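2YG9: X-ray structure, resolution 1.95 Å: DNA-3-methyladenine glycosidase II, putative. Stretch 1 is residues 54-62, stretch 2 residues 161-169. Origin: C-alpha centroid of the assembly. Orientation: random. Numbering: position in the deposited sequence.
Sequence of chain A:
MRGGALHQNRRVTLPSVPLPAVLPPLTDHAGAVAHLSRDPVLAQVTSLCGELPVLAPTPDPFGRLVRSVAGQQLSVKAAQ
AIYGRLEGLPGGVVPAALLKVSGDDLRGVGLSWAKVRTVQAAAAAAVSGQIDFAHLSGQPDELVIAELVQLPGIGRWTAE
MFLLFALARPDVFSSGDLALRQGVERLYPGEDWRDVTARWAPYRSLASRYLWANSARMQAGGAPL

Stretch 1 (54-62) VLAPTPDPF
Stretch 2 161-169: MFLLFALAR

An extended segment often docks against the end of a helix, where carbonyls begin to lack helical partners and small side chains leave room for a neighbour to settle. The putative DNA-3-methyladenine glycosidase II of 2YG9 offers a compact example, in which residues 54-62 meet residues 161-169 and together bury 408 Å².

The first stretch runs extended from Val54 to Thr58, with phi between -64° and -94° and psi between 123° and 140°. Pro59 (-79°/-7°) and Asp60 (-135°/72°) turn the chain, and Pro61 and Phe62 begin a helix. Within the turn, Asp60 N donates to Thr58 OG1 at 3.1 Å, Thr58 having chi1 t, while the Asp60 side chain, also t, caps a backbone nitrogen just past the stretch. The second stretch enters as a helix that widens into a pi-type turn at 162-166: Phe162 O accepts from both Ala166 N at 2.8 Å and Leu167 N at 3.0 Å. Ala168 then leaves helical geometry with positive phi (52°/37°), and Arg169 N closes back on Leu163 O at 2.9 Å.

The register is set where Pro57 CA lies 4.5 Å from Leu167 CA and Thr58 CA 5.6 Å from Ala166 CA. Here the one direct hydrogen bond across the stretches forms: Thr58 N donates to Ala166 O at 2.8 Å, with an N-H...O angle of 156°. Pro57, having no amide hydrogen, instead packs by shape, its CA 3.6 Å from Ala166 O and its CB 3.5 Å from Leu167 O. The oxygen of a bridging water lies 2.8 Å from Ala56 O and 2.7 Å from Phe165 O, within hydrogen-bonding reach of both, though it has fewer protons than acceptors around it.

A close fit surrounds Ala168. Its CB points toward the first stretch as a low bump, 3.5 Å from Leu55 O, 3.9 Å from Leu55 CB and 3.8 Å from Pro57 N, so a methyl group fills the space beneath the extended backbone. Leu55 also points toward its partner and, with chi1 m and chi2 t, carries CD1 to 3.8 Å from Leu164 O, 4.4 Å from Leu164 CD2 and 4.0 Å from Phe165 CD1, the last an oblique approach to the ring. Leu164 (t, t) directs CA-to-CB away, yet its end comes back nearer to meet this leucine.

At the other end, Pro61 supplies the bump. Its CB rests 4.0 Å from Phe162 CZ and 4.1 Å from Leu167 CD2, so two apolar side chains form its seat. Phe162, with chi1 t and chi2 75°, extends its ring until CE1 lies 3.3 Å from Pro61 O, which sits at the ring edge, near its plane. Leu167 (m, t) starts away but returns at its tip, where CD2 also lies 4.1 Å from Thr58 CG2. Thr58 thus serves backbone, turn and packing at once, its CG2 4.2 Å from Ala166 CB.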

ATOM      1  N   VAL A  54      -8.061  -7.625  -9.708  1.00 10.87           N
ATOM      2  CA  VAL A  54      -6.626  -7.907  -9.771  1.00 11.30           C
ATOM      3  C   VAL A  54      -5.827  -6.564  -9.899  1.00 11.69           C
ATOM      4  O   VAL A  54      -6.010  -5.792 -10.851  1.00 12.10           O
ATOM      5  CB  VAL A  54      -6.278  -8.908 -10.923  1.00 11.05           C
ATOM      6  CG1 VAL A  54      -4.812  -9.280 -10.936  1.00  8.86           C
ATOM      7  CG2 VAL A  54      -7.084 -10.210 -10.820  1.00 11.78           C
ATOM      8  N   LEU A  55      -4.914  -6.318  -8.967  1.00 11.48           N
ATOM      9  CA  LEU A  55      -4.045  -5.124  -8.999  1.00 12.06           C
ATOM     10  C   LEU A  55      -2.849  -5.341  -9.931  1.00 12.37           C
ATOM     11  O   LEU A  55      -2.153  -6.356  -9.825  1.00 14.32           O
ATOM     12  CB  LEU A  55      -3.502  -4.788  -7.594  1.00 11.81           C
ATOM     13  CG  LEU A  55      -4.583  -4.679  -6.544  1.00 11.26           C
ATOM     14  CD1 LEU A  55      -4.033  -4.313  -5.204  1.00  9.26           C
ATOM     15  CD2 LEU A  55      -5.624  -3.707  -7.034  1.00 11.76           C
ATOM     16  N   ALA A  56      -2.622  -4.373 -10.814  1.00 12.79           N
ATOM     17  CA  ALA A  56      -1.486  -4.367 -11.726  1.00 12.84           C
ATOM     18  C   ALA A  56      -0.360  -3.581 -11.105  1.00 13.04           C
ATOM     19  O   ALA A  56      -0.572  -2.479 -10.594  1.00 13.59           O
ATOM     20  CB  ALA A  56      -1.883  -3.721 -13.078  1.00 12.60           C
ATOM     21  N   PRO A  57       0.863  -4.106 -11.176  1.00 13.71           N
ATOM     22  CA  PRO A  57       1.949  -3.346 -10.597  1.00 13.75           C
ATOM     23  C   PRO A  57       2.113  -2.008 -11.373  1.00 14.17           C
ATOM     24  O   PRO A  57       1.967  -1.997 -12.587  1.00 13.15           O
ATOM     25  CB  PRO A  57       3.141  -4.258 -10.784  1.00 15.20           C
ATOM     26  CG  PRO A  57       2.800  -5.091 -11.989  1.00 15.70           C
ATOM     27  CD  PRO A  57       1.326  -5.317 -11.866  1.00 14.79           C
ATOM     28  N   THR A  58       2.350  -0.899 -10.668  1.00 13.31           N
ATOM     29  CA  THR A  58       2.473   0.408 -11.320  1.00 12.85           C
ATOM     30  C   THR A  58       3.752   0.506 -12.177  1.00 12.73           C
ATOM     31  O   THR A  58       4.853   0.103 -11.769  1.00 11.39           O
ATOM     32  CB  THR A  58       2.472   1.590 -10.297  1.00 12.89           C
ATOM     33  OG1 THR A  58       2.441   2.851 -11.003  1.00 13.72           O
ATOM     34  CG2 THR A  58       3.694   1.516  -9.385  1.00  9.59           C
ATOM     35  N   PRO A  59       3.626   1.129 -13.341  1.00 13.52           N
ATOM     36  CA  PRO A  59       4.802   1.401 -14.137  1.00 13.69           C
ATOM     37  C   PRO A  59       5.584   2.644 -13.623  1.00 14.58           C
ATOM     38  O   PRO A  59       6.683   2.942 -14.140  1.00 15.05           O
ATOM     39  CB  PRO A  59       4.214   1.686 -15.497  1.00 14.02           C
ATOM     40  CG  PRO A  59       2.882   2.198 -15.258  1.00 14.95           C
ATOM     41  CD  PRO A  59       2.393   1.599 -13.984  1.00 13.75           C
ATOM     42  N   ASP A  60       5.005   3.357 -12.646  1.00 13.31           N
ATOM     43  CA  ASP A  60       5.572   4.598 -12.094  1.00 12.28           C
ATOM     44  C   ASP A  60       5.512   4.599 -10.557  1.00 10.86           C
ATOM     45  O   ASP A  60       4.709   5.306  -9.941  1.00 10.26           O
ATOM     46  CB  ASP A  60       4.805   5.803 -12.625  1.00 12.39           C
ATOM     47  CG  ASP A  60       5.394   7.152 -12.152  1.00 13.77           C
ATOM     48  OD1 ASP A  60       6.580   7.183 -11.705  1.00 11.94           O
ATOM     49  OD2 ASP A  60       4.638   8.166 -12.250  1.00 17.48           O
ATOM     50  N   PRO A  61       6.354   3.785  -9.936  1.00 11.44           N
ATOM     51  CA  PRO A  61       6.406   3.714  -8.476  1.00 11.03           C
ATOM     52  C   PRO A  61       6.574   5.079  -7.768  1.00 10.62           C
ATOM     53  O   PRO A  61       5.872   5.371  -6.767  1.00 10.80           O
ATOM     54  CB  PRO A  61       7.614   2.810  -8.242  1.00 10.61           C
ATOM     55  CG  PRO A  61       7.648   1.966  -9.417  1.00 13.16           C
ATOM     56  CD  PRO A  61       7.287   2.821 -10.551  1.00 12.18           C
ATOM     57  N   PHE A  62       7.521   5.880  -8.263  1.00  9.60           N
ATOM     58  CA  PHE A  62       7.760   7.195  -7.691  1.00  9.49           C
ATOM     59  C   PHE A  62       6.483   8.048  -7.628  1.00  8.33           C
ATOM     60  O   PHE A  62       6.092   8.518  -6.574  1.00  8.64           O
ATOM     61  CB  PHE A  62       8.892   7.948  -8.398  1.00  9.20           C
ATOM     62  CG  PHE A  62       9.112   9.300  -7.827  1.00  9.11           C
ATOM     63  CD1 PHE A  62       9.772   9.435  -6.631  1.00  9.18           C
ATOM     64  CD2 PHE A  62       8.553  10.427  -8.421  1.00  9.78           C
ATOM     65  CE1 PHE A  62       9.949  10.692  -6.053  1.00 10.41           C
ATOM     66  CE2 PHE A  62       8.729  11.692  -7.871  1.00  9.83           C
ATOM     67  CZ  PHE A  62       9.410  11.818  -6.661  1.00  9.70           C
ATOM     68  N   MET A 161       1.751  -0.522   2.594  1.00  7.36           N
ATOM     69  CA  MET A 161       0.599  -0.214   1.771  1.00  6.97           C
ATOM     70  C   MET A 161       1.052   0.039   0.319  1.00  6.98           C
ATOM     71  O   MET A 161       0.348  -0.268  -0.644  1.00  7.62           O
ATOM     72  CB  MET A 161      -0.103   1.039   2.308  1.00  6.81           C
ATOM     73  CG  MET A 161      -0.917   0.875   3.596  1.00  8.84           C
ATOM     74  SD  MET A 161      -2.030  -0.530   3.579  1.00  8.59           S
ATOM     75  CE  MET A 161      -1.087  -1.774   4.408  1.00  8.78           C
ATOM     76  N   PHE A 162       2.197   0.675   0.184  1.00  7.00           N
ATOM     77  CA  PHE A 162       2.798   0.948  -1.132  1.00  7.10           C
ATOM     78  C   PHE A 162       3.190  -0.347  -1.895  1.00  5.76           C
ATOM     79  O   PHE A 162       2.904  -0.538  -3.087  1.00  4.71           O
ATOM     80  CB  PHE A 162       3.989   1.899  -0.942  1.00  7.45           C
ATOM     81  CG  PHE A 162       4.744   2.215  -2.213  1.00  7.42           C
ATOM     82  CD1 PHE A 162       4.213   3.075  -3.151  1.00 10.56           C
ATOM     83  CD2 PHE A 162       5.954   1.621  -2.470  1.00  8.28           C
ATOM     84  CE1 PHE A 162       4.908   3.340  -4.347  1.00 10.15           C
ATOM     85  CE2 PHE A 162       6.657   1.899  -3.636  1.00  9.00           C
ATOM     86  CZ  PHE A 162       6.152   2.773  -4.546  1.00  8.73           C
ATOM     87  N   LEU A 163       3.838  -1.245  -1.196  1.00  6.38           N
ATOM     88  CA  LEU A 163       4.112  -2.570  -1.740  1.00  6.82           C
ATOM     89  C   LEU A 163       2.844  -3.284  -2.180  1.00  7.21           C
ATOM     90  O   LEU A 163       2.792  -3.830  -3.307  1.00  8.27           O
ATOM     91  CB  LEU A 163       4.840  -3.435  -0.688  1.00  6.76           C
ATOM     92  CG  LEU A 163       6.370  -3.451  -0.686  1.00  5.78           C
ATOM     93  CD1 LEU A 163       6.943  -2.076  -0.579  1.00 13.17           C
ATOM     94  CD2 LEU A 163       6.826  -4.328   0.477  1.00  7.65           C
ATOM     95  N   LEU A 164       1.819  -3.272  -1.316  1.00  5.98           N
ATOM     96  CA  LEU A 164       0.596  -4.006  -1.587  1.00  6.20           C
ATOM     97  C   LEU A 164      -0.211  -3.379  -2.720  1.00  6.30           C
ATOM     98  O   LEU A 164      -0.558  -4.055  -3.701  1.00  5.37           O
ATOM     99  CB  LEU A 164      -0.231  -4.165  -0.314  1.00  5.55           C
ATOM    100  CG  LEU A 164      -1.417  -5.145  -0.247  1.00  5.42           C
ATOM    101  CD1 LEU A 164      -1.724  -5.342   1.258  1.00  4.94           C
ATOM    102  CD2 LEU A 164      -2.686  -4.665  -1.008  1.00  4.72           C
ATOM    103  N   PHE A 165      -0.486  -2.080  -2.607  1.00  6.29           N
ATOM    104  CA  PHE A 165      -1.335  -1.425  -3.553  1.00  7.57           C
ATOM    105  C   PHE A 165      -0.625  -0.860  -4.778  1.00  9.15           C
ATOM    106  O   PHE A 165      -1.220  -0.896  -5.853  1.00 11.08           O
ATOM    107  CB  PHE A 165      -2.186  -0.346  -2.912  1.00  7.95           C
ATOM    108  CG  PHE A 165      -3.226  -0.872  -1.993  1.00  6.94           C
ATOM    109  CD1 PHE A 165      -4.395  -1.442  -2.497  1.00  9.09           C
ATOM    110  CD2 PHE A 165      -3.050  -0.822  -0.631  1.00  7.87           C
ATOM    111  CE1 PHE A 165      -5.384  -1.916  -1.632  1.00  9.61           C
ATOM    112  CE2 PHE A 165      -4.034  -1.286   0.224  1.00  6.87           C
ATOM    113  CZ  PHE A 165      -5.180  -1.850  -0.277  1.00  8.62           C
ATOM    114  N   ALA A 166       0.587  -0.333  -4.657  1.00  9.15           N
ATOM    115  CA  ALA A 166       1.251   0.268  -5.855  1.00  9.46           C
ATOM    116  C   ALA A 166       2.024  -0.790  -6.628  1.00  9.82           C
ATOM    117  O   ALA A 166       1.870  -0.948  -7.860  1.00 12.03           O
ATOM    118  CB  ALA A 166       2.181   1.441  -5.474  1.00  9.53           C
ATOM    119  N   LEU A 167       2.826  -1.549  -5.909  1.00  9.52           N
ATOM    120  CA  LEU A 167       3.698  -2.523  -6.523  1.00  9.45           C
ATOM    121  C   LEU A 167       2.970  -3.860  -6.718  1.00  9.37           C
ATOM    122  O   LEU A 167       3.507  -4.736  -7.383  1.00  8.37           O
ATOM    123  CB  LEU A 167       4.977  -2.704  -5.694  1.00  9.90           C
ATOM    124  CG  LEU A 167       5.777  -1.426  -5.393  1.00  9.59           C
ATOM    125  CD1 LEU A 167       7.133  -1.722  -4.786  1.00  4.38           C
ATOM    126  CD2 LEU A 167       5.867  -0.512  -6.632  1.00  6.14           C
ATOM    127  N   ALA A 168       1.750  -3.983  -6.175  1.00  8.71           N
ATOM    128  CA  ALA A 168       0.957  -5.251  -6.247  1.00  8.91           C
ATOM    129  C   ALA A 168       1.702  -6.500  -5.778  1.00  8.82           C
ATOM    130  O   ALA A 168       1.507  -7.624  -6.278  1.00  8.54           O
ATOM    131  CB  ALA A 168       0.381  -5.444  -7.657  1.00  8.31           C
ATOM    132  N   ARG A 169       2.521  -6.334  -4.754  1.00  8.76           N
ATOM    133  CA  ARG A 169       3.163  -7.487  -4.171  1.00  7.94           C
ATOM    134  C   ARG A 169       2.147  -8.347  -3.442  1.00  7.48           C
ATOM    135  O   ARG A 169       1.260  -7.809  -2.794  1.00  6.50           O
ATOM    136  CB  ARG A 169       4.263  -7.061  -3.263  1.00  8.33           C
ATOM    137  CG  ARG A 169       5.247  -6.224  -3.977  1.00  9.59           C
ATOM    138  CD  ARG A 169       6.574  -6.604  -3.641  1.00 12.45           C
ATOM    139  NE  ARG A 169       7.589  -5.911  -4.457  1.00 14.16           N
ATOM    140  CZ  ARG A 169       8.891  -5.935  -4.162  1.00 14.07           C
ATOM    141  NH1 ARG A 169       9.303  -6.536  -3.052  1.00 11.30           N
ATOM    142  NH2 ARG A 169       9.766  -5.312  -4.938  1.00 13.27           N
TER
HETATM  143  O   HOH W   1      -1.523  -0.798  -8.573  1.00 18.79           O